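Carboxylic ester hydrolase (Aspergillus niger, PDB 7K4O) hydrolyses ester bonds in tannins as a serine esterase of the tannase family, probably releasing gallic acid. Local coordinates at residues A[482-487]-A[496-501]; A[412-417]-A[475-480]; A[60-65]-A[159-164]. One frame throughout, in Å; residues are numbered along the deposited sequence. Where two conformers were deposited one is given.

Contact 1 (A[482-487]-A[496-501]). With NAG (2-acetamido-2-deoxy-beta-D-glucopyranose), chain B; FWN (2-[2-(2-ethoxyethoxy)ethoxy]ethanol), chain S.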
loop_
_atom_site.group_PDB
_atom_site.type_symbol
_atom_site.label_atom_id
_atom_site.label_comp_id
_atom_site.label_asym_id
_atom_site.label_seq_id
_atom_site.Cartn_x
_atom_site.Cartn_y
_atom_site.Cartn_z
ATOM N N MET A 482 6.033 -3.226 -13.483
ATOM C CA MET A 482 5.236 -4.003 -14.463
ATOM C C MET A 482 6.191 -4.704 -15.445
ATOM O O MET A 482 6.066 -5.933 -15.689
ATOM C CB MET A 482 4.258 -3.113 -15.202
ATOM C CG MET A 482 3.333 -3.871 -16.088
ATOM S SD MET A 482 2.217 -5.011 -15.149
ATOM C CE MET A 482 1.176 -5.429 -16.556
ATOM N N ALA A 483 7.213 -3.988 -15.909
ATOM C CA ALA A 483 8.199 -4.619 -16.817
ATOM C C ALA A 483 8.923 -5.758 -16.087
ATOM O O ALA A 483 9.149 -6.823 -16.707
ATOM C CB ALA A 483 9.191 -3.584 -17.361
ATOM N N VAL A 484 9.301 -5.567 -14.819
ATOM C CA VAL A 484 10.044 -6.607 -14.068
ATOM C C VAL A 484 9.149 -7.831 -13.881
ATOM O O VAL A 484 9.630 -8.990 -14.004
ATOM C CB VAL A 484 10.598 -6.028 -12.751
ATOM C CG1 VAL A 484 11.110 -7.115 -11.813
ATOM C CG2 VAL A 484 11.672 -5.001 -13.062
ATOM N N MET A 485 7.883 -7.599 -13.506
ATOM C CA MET A 485 6.916 -8.710 -13.273
ATOM C C MET A 485 6.670 -9.456 -14.587
ATOM O O MET A 485 6.669 -10.687 -14.570
ATOM C CB MET A 485 5.618 -8.171 -12.664
ATOM C CG MET A 485 4.651 -9.266 -12.354
ATOM S SD MET A 485 5.222 -10.566 -11.262
ATOM C CE MET A 485 4.870 -9.791 -9.670
ATOM N N ILE A 486 6.459 -8.743 -15.675
ATOM C CA ILE A 486 6.297 -9.414 -16.992
ATOM C C ILE A 486 7.526 -10.275 -17.267
ATOM O O ILE A 486 7.368 -11.428 -17.737
ATOM C CB ILE A 486 6.056 -8.384 -18.093
ATOM C CG1 ILE A 486 4.650 -7.796 -17.993
ATOM C CG2 ILE A 486 6.295 -9.020 -19.457
ATOM C CD1 ILE A 486 4.489 -6.535 -18.746
ATOM N N ASP A 487 8.704 -9.715 -17.083
ATOM C CA ASP A 487 9.939 -10.487 -17.360
ATOM C C ASP A 487 10.008 -11.755 -16.495
ATOM O O ASP A 487 10.445 -12.827 -16.968
ATOM C CB ASP A 487 11.124 -9.588 -17.116
ATOM C CG ASP A 487 12.195 -9.669 -18.191
ATOM O OD1 ASP A 487 11.956 -10.297 -19.242
ATOM O OD2 ASP A 487 13.272 -9.105 -17.920
ATOM N N THR A 496 16.386 -10.913 -8.863
ATOM C CA THR A 496 17.307 -11.036 -7.714
ATOM C C THR A 496 17.306 -9.753 -6.886
ATOM O O THR A 496 17.099 -9.810 -5.637
ATOM C CB THR A 496 18.695 -11.397 -8.246
ATOM O OG1 THR A 496 18.524 -12.543 -9.083
ATOM C CG2 THR A 496 19.652 -11.726 -7.141
ATOM N N THR A 497 17.590 -8.631 -7.509
ATOM C CA THR A 497 17.347 -7.297 -6.932
ATOM C C THR A 497 16.171 -6.689 -7.690
ATOM O O THR A 497 15.916 -7.075 -8.855
ATOM C CB THR A 497 18.590 -6.404 -6.991
ATOM O OG1 THR A 497 18.998 -6.333 -8.366
ATOM C CG2 THR A 497 19.676 -6.941 -6.095
ATOM N N LEU A 498 15.464 -5.741 -7.086
ATOM C CA LEU A 498 14.376 -5.048 -7.789
ATOM C C LEU A 498 14.909 -3.765 -8.435
ATOM O O LEU A 498 15.588 -2.975 -7.754
ATOM C CB LEU A 498 13.231 -4.733 -6.826
ATOM C CG LEU A 498 12.003 -4.082 -7.473
ATOM C CD1 LEU A 498 11.426 -5.016 -8.520
ATOM C CD2 LEU A 498 10.948 -3.780 -6.395
ATOM N N ASN A 499 14.633 -3.617 -9.725
ATOM C CA ASN A 499 15.070 -2.441 -10.490
ATOM C C ASN A 499 14.518 -1.181 -9.844
ATOM O O ASN A 499 13.318 -1.152 -9.468
ATOM C CB ASN A 499 14.589 -2.573 -11.929
ATOM C CG ASN A 499 15.429 -1.795 -12.906
ATOM O OD1 ASN A 499 16.671 -1.747 -12.768
ATOM N ND2 ASN A 499 14.739 -1.203 -13.865
ATOM N N ALA A 500 15.298 -0.103 -9.790
ATOM C CA ALA A 500 14.828 1.178 -9.248
ATOM C C ALA A 500 15.490 2.369 -9.933
ATOM O O ALA A 500 16.530 2.196 -10.612
ATOM C CB ALA A 500 15.044 1.212 -7.765
ATOM N N THR A 501 14.877 3.517 -9.772
ATOM C CA THR A 501 15.294 4.760 -10.459
ATOM C C THR A 501 15.225 5.919 -9.496
ATOM O O THR A 501 14.280 5.996 -8.699
ATOM C CB THR A 501 14.449 5.022 -11.700
ATOM O OG1 THR A 501 14.453 3.837 -12.491
ATOM C CG2 THR A 501 14.981 6.200 -12.483
HETATM C C1 NAG B . 15.438 -0.458 -14.890
HETATM C C2 NAG B . 14.812 -0.720 -16.227
HETATM C C3 NAG B . 15.599 0.040 -17.306
HETATM C C4 NAG B . 15.667 1.523 -16.946
HETATM C C5 NAG B . 16.269 1.641 -15.552
HETATM C C6 NAG B . 16.341 3.083 -15.043
HETATM C C7 NAG B . 13.682 -2.797 -16.586
HETATM C C8 NAG B . 13.601 -4.233 -16.831
HETATM N N2 NAG B . 14.831 -2.119 -16.485
HETATM O O3 NAG B . 14.910 -0.100 -18.559
HETATM O O4 NAG B . 16.558 2.131 -17.923
HETATM O O5 NAG B . 15.440 0.915 -14.641
HETATM O O6 NAG B . 16.842 3.118 -13.741
HETATM O O7 NAG B . 12.618 -2.266 -16.521
HETATM O O4 FWN S . 7.560 -5.900 -22.470
HETATM C C5 FWN S . 8.068 -5.622 -21.208
HETATM C C6 FWN S . 8.853 -6.708 -20.568
HETATM O O7 FWN S . 10.005 -6.447 -19.887
HETATM C C8 FWN S . 11.187 -6.396 -20.586
HETATM C C9 FWN S . 12.281 -5.580 -20.004
HETATM O O10 FWN S . 12.405 -4.262 -20.420
HETATM C C11 FWN S . 13.665 -3.701 -20.520
HETATM C C12 FWN S . 13.732 -2.256 -20.824
HETATM O O13 FWN S . 13.061 -1.857 -21.966
HETATM C C14 FWN S . 12.880 -0.501 -22.180
HETATM C C1 FWN S . 11.975 -0.022 -23.268
#
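Val-484 reaches out from helix 481-491 with both methyls, and each finds its own partner on strand 498-502. CG1 meets Leu-498 CD1 at 3.9 Å, while CG2 lies 4.0 Å from Asn-499 CB. The valine torsion (chi1 168°) splits the two branches between neighbouring residues of the strand, and they cross both side chains at a slant instead of running alongside them. Leu-498 meets Val-484 through CD1; its side chain also touches Ile-412 on strand 410-416.

Asn-499 presents its aliphatic CB to Val-484, and its amide goes to other work. CG is anti to the backbone N (chi1 -155°), which turns the amide toward the sugar. ND2 is bonded covalently to C1 of the N-acetylglucosamine at 1.4 Å and also hydrogen-bonds Thr-480 OG1. OD1 accepts from Gln-513 NE2 and Asn-511 ND2, so partners at both amide atoms should restrain its rotation at the root of the glycan. Two residues on, Thr-501 OG1 and the sugar O6 lie 2.8 Å apart in a hydrogen bond; a weak one runs from the same O6 to Ala-500 O. On the helix side, Ala-483 CB approaches the acetamido O7 of the sugar at 3.8 Å, and Ile-486 CG2 rests against C6 of the bound polyether at 3.6 Å.

Asn-499, Ala-500 and Thr-501 form an Asn-X-Thr N-glycosylation sequon, here on a strand packed against a helix that packs on the large sheet of the alpha/beta-hydrolase fold.

Contact 2 (A[412-417]-A[475-480]); sequences IHFHGD and GPFPQT. With MAN (alpha-D-mannopyranose), chain C; NAG (2-acetamido-2-deoxy-beta-D-glucopyranose), chain B.
Gln-479 OE1 accepts a 2.7 Å hydrogen bond from O4 of a mannose in the attached glycan. The glutamine chain runs out extended, with CG anti to its own backbone nitrogen (chi1 -174°), and its NE2 donates to Ser-47 O, so each end of the amide has a partner. Thr-480, next along, brings CB to 3.5 Å from O7 of the first N-acetylglucosamine.

What 475-480 brings against Phe-414 of strand 410-416 is apolar. Pro-478 sets its CG over one face of the Phe-414 ring, 4.1 Å from the centroid and 23° off the normal: a CH-pi contact displaced toward the CD2 rim, where Pro-478 CG is 3.8 Å from Phe-414 CD2. The Phe-414 torsion (chi1 65°) holds CG between backbone N and carbonyl carbon, with the ring projecting to the proline. Within its own segment Pro-478 also lays CD over a face of the Phe-477 ring, so one pyrrolidine serves both aromatic rings. Phe-477 CZ reaches Phe-414 CE2 more loosely, at 4.4 Å.

Phe-414 stands on a parallel strand of the large sheet, hydrogen-bonded through its backbone to Ile-208 on strand 205-209. Its ring also touches Asn-481 at the start of helix 481-491, and Pro-478 leans on Leu-498 of strand 498-502, which places the proline between the central sheet and the small antiparallel one.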
loop_
_atom_site.group_PDB
_atom_site.type_symbol
_atom_site.label_atom_id
_atom_site.label_comp_id
_atom_site.label_asym_id
_atom_site.label_seq_id
_atom_site.Cartn_x
_atom_site.Cartn_y
_atom_site.Cartn_z
ATOM N N ILE A 412 5.677 -9.411 -6.215
ATOM C CA ILE A 412 6.693 -8.365 -5.898
ATOM C C ILE A 412 6.018 -7.417 -4.903
ATOM O O ILE A 412 4.999 -6.812 -5.237
ATOM C CB ILE A 412 7.184 -7.606 -7.151
ATOM C CG1 ILE A 412 7.969 -8.524 -8.071
ATOM C CG2 ILE A 412 7.964 -6.378 -6.732
ATOM C CD1 ILE A 412 8.284 -7.915 -9.404
ATOM N N HIS A 413 6.553 -7.374 -3.703
ATOM C CA HIS A 413 6.046 -6.546 -2.594
ATOM C C HIS A 413 7.140 -5.535 -2.236
ATOM O O HIS A 413 8.287 -5.948 -2.006
ATOM C CB HIS A 413 5.707 -7.502 -1.465
ATOM C CG HIS A 413 5.159 -6.935 -0.203
ATOM N ND1 HIS A 413 4.812 -7.766 0.832
ATOM C CD2 HIS A 413 4.944 -5.672 0.221
ATOM C CE1 HIS A 413 4.381 -7.019 1.853
ATOM N NE2 HIS A 413 4.446 -5.744 1.521
ATOM N N PHE A 414 6.783 -4.277 -2.142
ATOM C CA PHE A 414 7.776 -3.234 -1.770
ATOM C C PHE A 414 7.191 -2.298 -0.730
ATOM O O PHE A 414 5.976 -2.163 -0.591
ATOM C CB PHE A 414 8.281 -2.470 -2.996
ATOM C CG PHE A 414 7.247 -1.657 -3.702
ATOM C CD1 PHE A 414 6.396 -2.255 -4.628
ATOM C CD2 PHE A 414 7.138 -0.293 -3.469
ATOM C CE1 PHE A 414 5.397 -1.510 -5.222
ATOM C CE2 PHE A 414 6.155 0.443 -4.084
ATOM C CZ PHE A 414 5.308 -0.165 -4.987
ATOM N N HIS A 415 8.077 -1.612 -0.005
ATOM C CA HIS A 415 7.665 -0.708 1.081
ATOM C C HIS A 415 8.750 0.353 1.321
ATOM O O HIS A 415 9.919 -0.038 1.480
ATOM C CB HIS A 415 7.360 -1.545 2.329
ATOM C CG HIS A 415 6.470 -0.871 3.302
ATOM N ND1 HIS A 415 5.447 -1.566 3.945
ATOM C CD2 HIS A 415 6.436 0.408 3.785
ATOM C CE1 HIS A 415 4.819 -0.732 4.755
ATOM N NE2 HIS A 415 5.383 0.490 4.680
ATOM N N GLY A 416 8.387 1.615 1.400
ATOM C CA GLY A 416 9.364 2.670 1.713
ATOM C C GLY A 416 9.938 2.546 3.109
ATOM O O GLY A 416 9.189 2.321 4.063
ATOM N N ASP A 417 11.249 2.744 3.265
ATOM C CA ASP A 417 11.939 2.679 4.579
ATOM C C ASP A 417 11.480 3.840 5.464
ATOM O O ASP A 417 11.584 3.661 6.694
ATOM C CB ASP A 417 13.475 2.740 4.395
ATOM C CG ASP A 417 14.074 1.355 4.358
ATOM O OD1 ASP A 417 14.126 0.745 5.425
ATOM O OD2 ASP A 417 14.511 0.916 3.257
ATOM N N GLY A 475 17.090 9.283 -2.979
ATOM C CA GLY A 475 16.651 7.888 -2.787
ATOM C C GLY A 475 16.036 7.377 -4.089
ATOM O O GLY A 475 15.499 8.154 -4.871
ATOM N N PRO A 476 16.085 6.062 -4.295
ATOM C CA PRO A 476 15.552 5.440 -5.501
ATOM C C PRO A 476 14.069 5.108 -5.331
ATOM O O PRO A 476 13.520 5.250 -4.246
ATOM C CB PRO A 476 16.354 4.147 -5.572
ATOM C CG PRO A 476 16.495 3.758 -4.127
ATOM C CD PRO A 476 16.670 5.072 -3.395
ATOM N N PHE A 477 13.426 4.682 -6.416
ATOM C CA PHE A 477 12.006 4.280 -6.344
ATOM C C PHE A 477 11.781 3.256 -7.433
ATOM O O PHE A 477 12.298 3.436 -8.534
ATOM C CB PHE A 477 11.085 5.478 -6.513
ATOM C CG PHE A 477 9.690 5.206 -6.019
ATOM C CD1 PHE A 477 9.387 5.262 -4.663
ATOM C CD2 PHE A 477 8.706 4.853 -6.919
ATOM C CE1 PHE A 477 8.107 4.931 -4.227
ATOM C CE2 PHE A 477 7.430 4.541 -6.481
ATOM C CZ PHE A 477 7.139 4.574 -5.136
ATOM N N PRO A 478 11.015 2.171 -7.165
ATOM C CA PRO A 478 10.803 1.138 -8.191
ATOM C C PRO A 478 9.728 1.593 -9.168
ATOM O O PRO A 478 8.541 1.443 -8.938
ATOM C CB PRO A 478 10.452 -0.096 -7.365
ATOM C CG PRO A 478 9.702 0.496 -6.155
ATOM C CD PRO A 478 10.415 1.818 -5.862
ATOM N N GLN A 479 10.151 2.177 -10.283
ATOM C CA GLN A 479 9.259 2.761 -11.292
ATOM C C GLN A 479 8.949 1.752 -12.404
ATOM O O GLN A 479 8.110 2.034 -13.247
ATOM C CB GLN A 479 9.909 4.026 -11.861
ATOM C CG GLN A 479 9.014 4.806 -12.824
ATOM C CD GLN A 479 9.699 6.095 -13.303
ATOM O OE1 GLN A 479 10.867 6.047 -13.720
ATOM N NE2 GLN A 479 8.958 7.195 -13.338
ATOM N N THR A 480 9.548 0.587 -12.385
ATOM C CA THR A 480 9.496 -0.343 -13.538
ATOM C C THR A 480 8.947 -1.708 -13.099
ATOM O O THR A 480 9.357 -2.745 -13.613
ATOM C CB THR A 480 10.893 -0.395 -14.191
ATOM O OG1 THR A 480 11.885 -0.786 -13.233
ATOM C CG2 THR A 480 11.212 0.914 -14.900
HETATM C C1 MAN C . 13.324 7.905 -19.122
HETATM C C2 MAN C . 11.859 7.517 -18.765
HETATM C C3 MAN C . 11.625 7.953 -17.321
HETATM C C4 MAN C . 12.558 7.242 -16.344
HETATM C C5 MAN C . 14.012 7.426 -16.821
HETATM C C6 MAN C . 15.007 6.512 -16.177
HETATM O O2 MAN C . 11.677 6.099 -18.861
HETATM O O3 MAN C . 10.237 7.711 -17.121
HETATM O O4 MAN C . 12.409 7.817 -15.043
HETATM O O5 MAN C . 14.175 7.172 -18.234
HETATM O O6 MAN C . 16.427 6.876 -16.587
HETATM C C1 NAG B . 15.438 -0.458 -14.890
HETATM C C2 NAG B . 14.812 -0.720 -16.227
HETATM C C3 NAG B . 15.599 0.040 -17.306
HETATM C C4 NAG B . 15.667 1.523 -16.946
HETATM C C5 NAG B . 16.269 1.641 -15.552
HETATM C C6 NAG B . 16.341 3.083 -15.043
HETATM C C7 NAG B . 13.682 -2.797 -16.586
HETATM C C8 NAG B . 13.601 -4.233 -16.831
HETATM N N2 NAG B . 14.831 -2.119 -16.485
HETATM O O3 NAG B . 14.910 -0.100 -18.559
HETATM O O4 NAG B . 16.558 2.131 -17.923
HETATM O O5 NAG B . 15.440 0.915 -14.641
HETATM O O6 NAG B . 16.842 3.118 -13.741
HETATM O O7 NAG B . 12.618 -2.266 -16.521
#

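Contact 3 (A[60-65]-A[159-164]). With NAG (2-acetamido-2-deoxy-beta-D-glucopyranose), chain D.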
loop_
_atom_site.group_PDB
_atom_site.type_symbol
_atom_site.label_atom_id
_atom_site.label_comp_id
_atom_site.label_asym_id
_atom_site.label_seq_id
_atom_site.Cartn_x
_atom_site.Cartn_y
_atom_site.Cartn_z
ATOM N N VAL A 60 -13.558 2.201 -22.064
ATOM C CA VAL A 60 -14.841 1.466 -21.989
ATOM C C VAL A 60 -15.413 1.637 -20.573
ATOM O O VAL A 60 -14.672 1.436 -19.602
ATOM C CB VAL A 60 -14.659 -0.035 -22.265
ATOM C CG1 VAL A 60 -15.959 -0.787 -22.109
ATOM C CG2 VAL A 60 -14.082 -0.234 -23.671
ATOM N N THR A 61 -16.685 1.947 -20.475
ATOM C CA THR A 61 -17.394 1.760 -19.178
ATOM C C THR A 61 -18.658 0.966 -19.390
ATOM O O THR A 61 -19.263 0.972 -20.465
ATOM C CB THR A 61 -17.701 3.038 -18.379
ATOM O OG1 THR A 61 -18.851 3.687 -18.939
ATOM C CG2 THR A 61 -16.513 3.945 -18.247
ATOM N N PHE A 62 -19.117 0.299 -18.339
ATOM C CA PHE A 62 -20.427 -0.344 -18.306
ATOM C C PHE A 62 -20.777 -0.696 -16.854
ATOM O O PHE A 62 -19.920 -0.587 -15.972
ATOM C CB PHE A 62 -20.500 -1.586 -19.182
ATOM C CG PHE A 62 -19.491 -2.650 -18.853
ATOM C CD1 PHE A 62 -18.238 -2.608 -19.435
ATOM C CD2 PHE A 62 -19.770 -3.655 -17.953
ATOM C CE1 PHE A 62 -17.284 -3.564 -19.123
ATOM C CE2 PHE A 62 -18.839 -4.655 -17.677
ATOM C CZ PHE A 62 -17.582 -4.577 -18.225
ATOM N N ALA A 63 -22.047 -1.018 -16.664
ATOM C CA ALA A 63 -22.629 -1.277 -15.338
ATOM C C ALA A 63 -23.043 -2.732 -15.237
ATOM O O ALA A 63 -23.435 -3.387 -16.218
ATOM C CB ALA A 63 -23.827 -0.368 -15.111
ATOM N N TYR A 64 -23.033 -3.238 -14.005
ATOM C CA TYR A 64 -23.661 -4.523 -13.671
ATOM C C TYR A 64 -24.335 -4.398 -12.300
ATOM O O TYR A 64 -24.132 -3.413 -11.608
ATOM C CB TYR A 64 -22.674 -5.679 -13.744
ATOM C CG TYR A 64 -21.603 -5.733 -12.689
ATOM C CD1 TYR A 64 -21.815 -6.379 -11.481
ATOM C CD2 TYR A 64 -20.359 -5.193 -12.903
ATOM C CE1 TYR A 64 -20.804 -6.497 -10.541
ATOM C CE2 TYR A 64 -19.341 -5.274 -11.969
ATOM C CZ TYR A 64 -19.548 -5.940 -10.782
ATOM O OH TYR A 64 -18.532 -6.045 -9.874
ATOM N N SER A 65 -25.107 -5.408 -11.945
ATOM C CA SER A 65 -25.794 -5.417 -10.641
ATOM C C SER A 65 -25.798 -6.815 -10.040
ATOM O O SER A 65 -25.690 -7.807 -10.771
ATOM C CB SER A 65 -27.172 -4.867 -10.766
ATOM O OG SER A 65 -27.965 -5.626 -11.646
ATOM N N SER A 159 -11.925 -8.827 -12.031
ATOM C CA SER A 159 -11.019 -9.743 -12.766
ATOM C C SER A 159 -11.835 -10.713 -13.602
ATOM O O SER A 159 -11.477 -10.941 -14.804
ATOM C CB SER A 159 -10.097 -10.458 -11.833
ATOM O OG SER A 159 -9.193 -9.548 -11.251
ATOM N N LEU A 160 -12.876 -11.335 -13.049
ATOM C CA LEU A 160 -13.635 -12.345 -13.827
ATOM C C LEU A 160 -14.237 -11.683 -15.060
ATOM O O LEU A 160 -14.129 -12.236 -16.158
ATOM C CB LEU A 160 -14.711 -12.965 -12.957
ATOM C CG LEU A 160 -14.192 -13.924 -11.899
ATOM C CD1 LEU A 160 -15.284 -14.264 -10.883
ATOM C CD2 LEU A 160 -13.700 -15.198 -12.558
ATOM N N ILE A 161 -14.895 -10.541 -14.893
ATOM C CA ILE A 161 -15.586 -9.865 -16.028
ATOM C C ILE A 161 -14.556 -9.312 -17.029
ATOM O O ILE A 161 -14.735 -9.519 -18.264
ATOM C CB ILE A 161 -16.522 -8.766 -15.528
ATOM C CG1 ILE A 161 -17.652 -9.371 -14.734
ATOM C CG2 ILE A 161 -17.000 -7.930 -16.691
ATOM C CD1 ILE A 161 -18.411 -8.340 -13.904
ATOM N N GLY A 162 -13.542 -8.628 -16.545
ATOM C CA GLY A 162 -12.538 -7.967 -17.393
ATOM C C GLY A 162 -11.735 -8.957 -18.208
ATOM O O GLY A 162 -11.511 -8.742 -19.402
ATOM N N LYS A 163 -11.335 -10.063 -17.592
ATOM C CA LYS A 163 -10.563 -11.098 -18.319
ATOM C C LYS A 163 -11.445 -11.707 -19.415
ATOM O O LYS A 163 -10.930 -11.934 -20.504
ATOM C CB LYS A 163 -9.982 -12.141 -17.378
ATOM C CG LYS A 163 -8.886 -11.576 -16.489
ATOM C CD LYS A 163 -8.525 -12.461 -15.301
ATOM C CE LYS A 163 -8.019 -13.819 -15.694
ATOM N NZ LYS A 163 -7.796 -14.683 -14.502
ATOM N N ALA A 164 -12.704 -11.971 -19.159
ATOM C CA ALA A 164 -13.590 -12.568 -20.161
ATOM C C ALA A 164 -13.783 -11.569 -21.320
ATOM O O ALA A 164 -13.741 -11.998 -22.485
ATOM C CB ALA A 164 -14.905 -12.989 -19.581
HETATM C C1 NAG D . -14.062 7.293 -19.907
HETATM C C2 NAG D . -13.659 8.717 -19.545
HETATM C C3 NAG D . -14.556 9.162 -18.386
HETATM C C4 NAG D . -15.965 9.005 -18.731
HETATM C C5 NAG D . -16.271 7.579 -19.189
HETATM C C6 NAG D . -17.669 7.328 -19.640
HETATM C C7 NAG D . -11.330 9.231 -20.075
HETATM C C8 NAG D . -9.997 9.336 -19.536
HETATM N N2 NAG D . -12.286 8.822 -19.170
HETATM O O3 NAG D . -14.213 10.499 -18.069
HETATM O O4 NAG D . -16.712 9.185 -17.529
HETATM O O5 NAG D . -15.398 7.235 -20.265
HETATM O O6 NAG D . -18.162 8.261 -20.608
HETATM O O7 NAG D . -11.604 9.439 -21.245
#
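This is a sheet-to-helix interface of the alpha/beta-hydrolase fold, at the antiparallel end of its large mixed sheet: strand 50-66 lies between strands 28-47 and 74-81, and helix 144-169 packs across one face. Phe-62 and Tyr-64, two residues apart and so on the same side of the strand, both point at the helix, and a single residue, Ile-161, answers them.

The isoleucine divides its branches. CG2 comes to the rim of the Phe-62 ring, near its plane, 3.7 Å from CZ; the phenylalanine and isoleucine side chains pass each other running opposite ways. CD1 instead sits above a face of Tyr-64, 4.0 Å from the ring centroid and 21° off the normal, a CH-pi contact shifted toward the CE2 side. With CG1 anti to the carbonyl carbon and CG2 anti to the backbone N (chi1 -66°), the longer arm brings its terminal methyl, CD1, over the tyrosine face while CG2 meets the phenylalanine edge. One ring is thus used by its edge and its neighbour by its face. Val-60 CG1 also lies at the Phe-62 edge, in the ring plane.

Around this apolar centre, Phe-62 touches Val-35 and Leu-19, Tyr-64 touches Ile-28 and Ile-30, and Ile-161 touches Phe-24. The tyrosine still has its polar end satisfied: OH is hydrogen-bonded to Glu-157 OE1, one turn earlier on the helix that carries Ile-161, so Tyr-64 engages that helix by both ring face and hydroxyl. Thr-61, just before Phe-62, faces the other side of the strand. Its OG1 is hydrogen-bonded to Thr-36 OG1, and its CG2 lies 3.8 Å from C5 of an N-acetylglucosamine.

Overall arrangement
All three contacts are buried and apolar where their segments meet. Contacts 1 and 2 adjoin, with centres 10 Å apart: strand 476-477 pairs with strand 498-502 through Thr-501 O and Phe-477 N, helix 481-491 follows directly in the chain, and both touch the same N-acetylglucosamine. Contact 2 lies deepest, about 11 Å from the chain centre, and relies on proline and aromatic rings; contact 1, at about 18 Å, uses aliphatic branches beside a glycan root. Contact 3 stands apart, its centre about 30 Å from that of contact 2, yet both reach the large mixed sheet, one on its antiparallel part and the other among parallel strands.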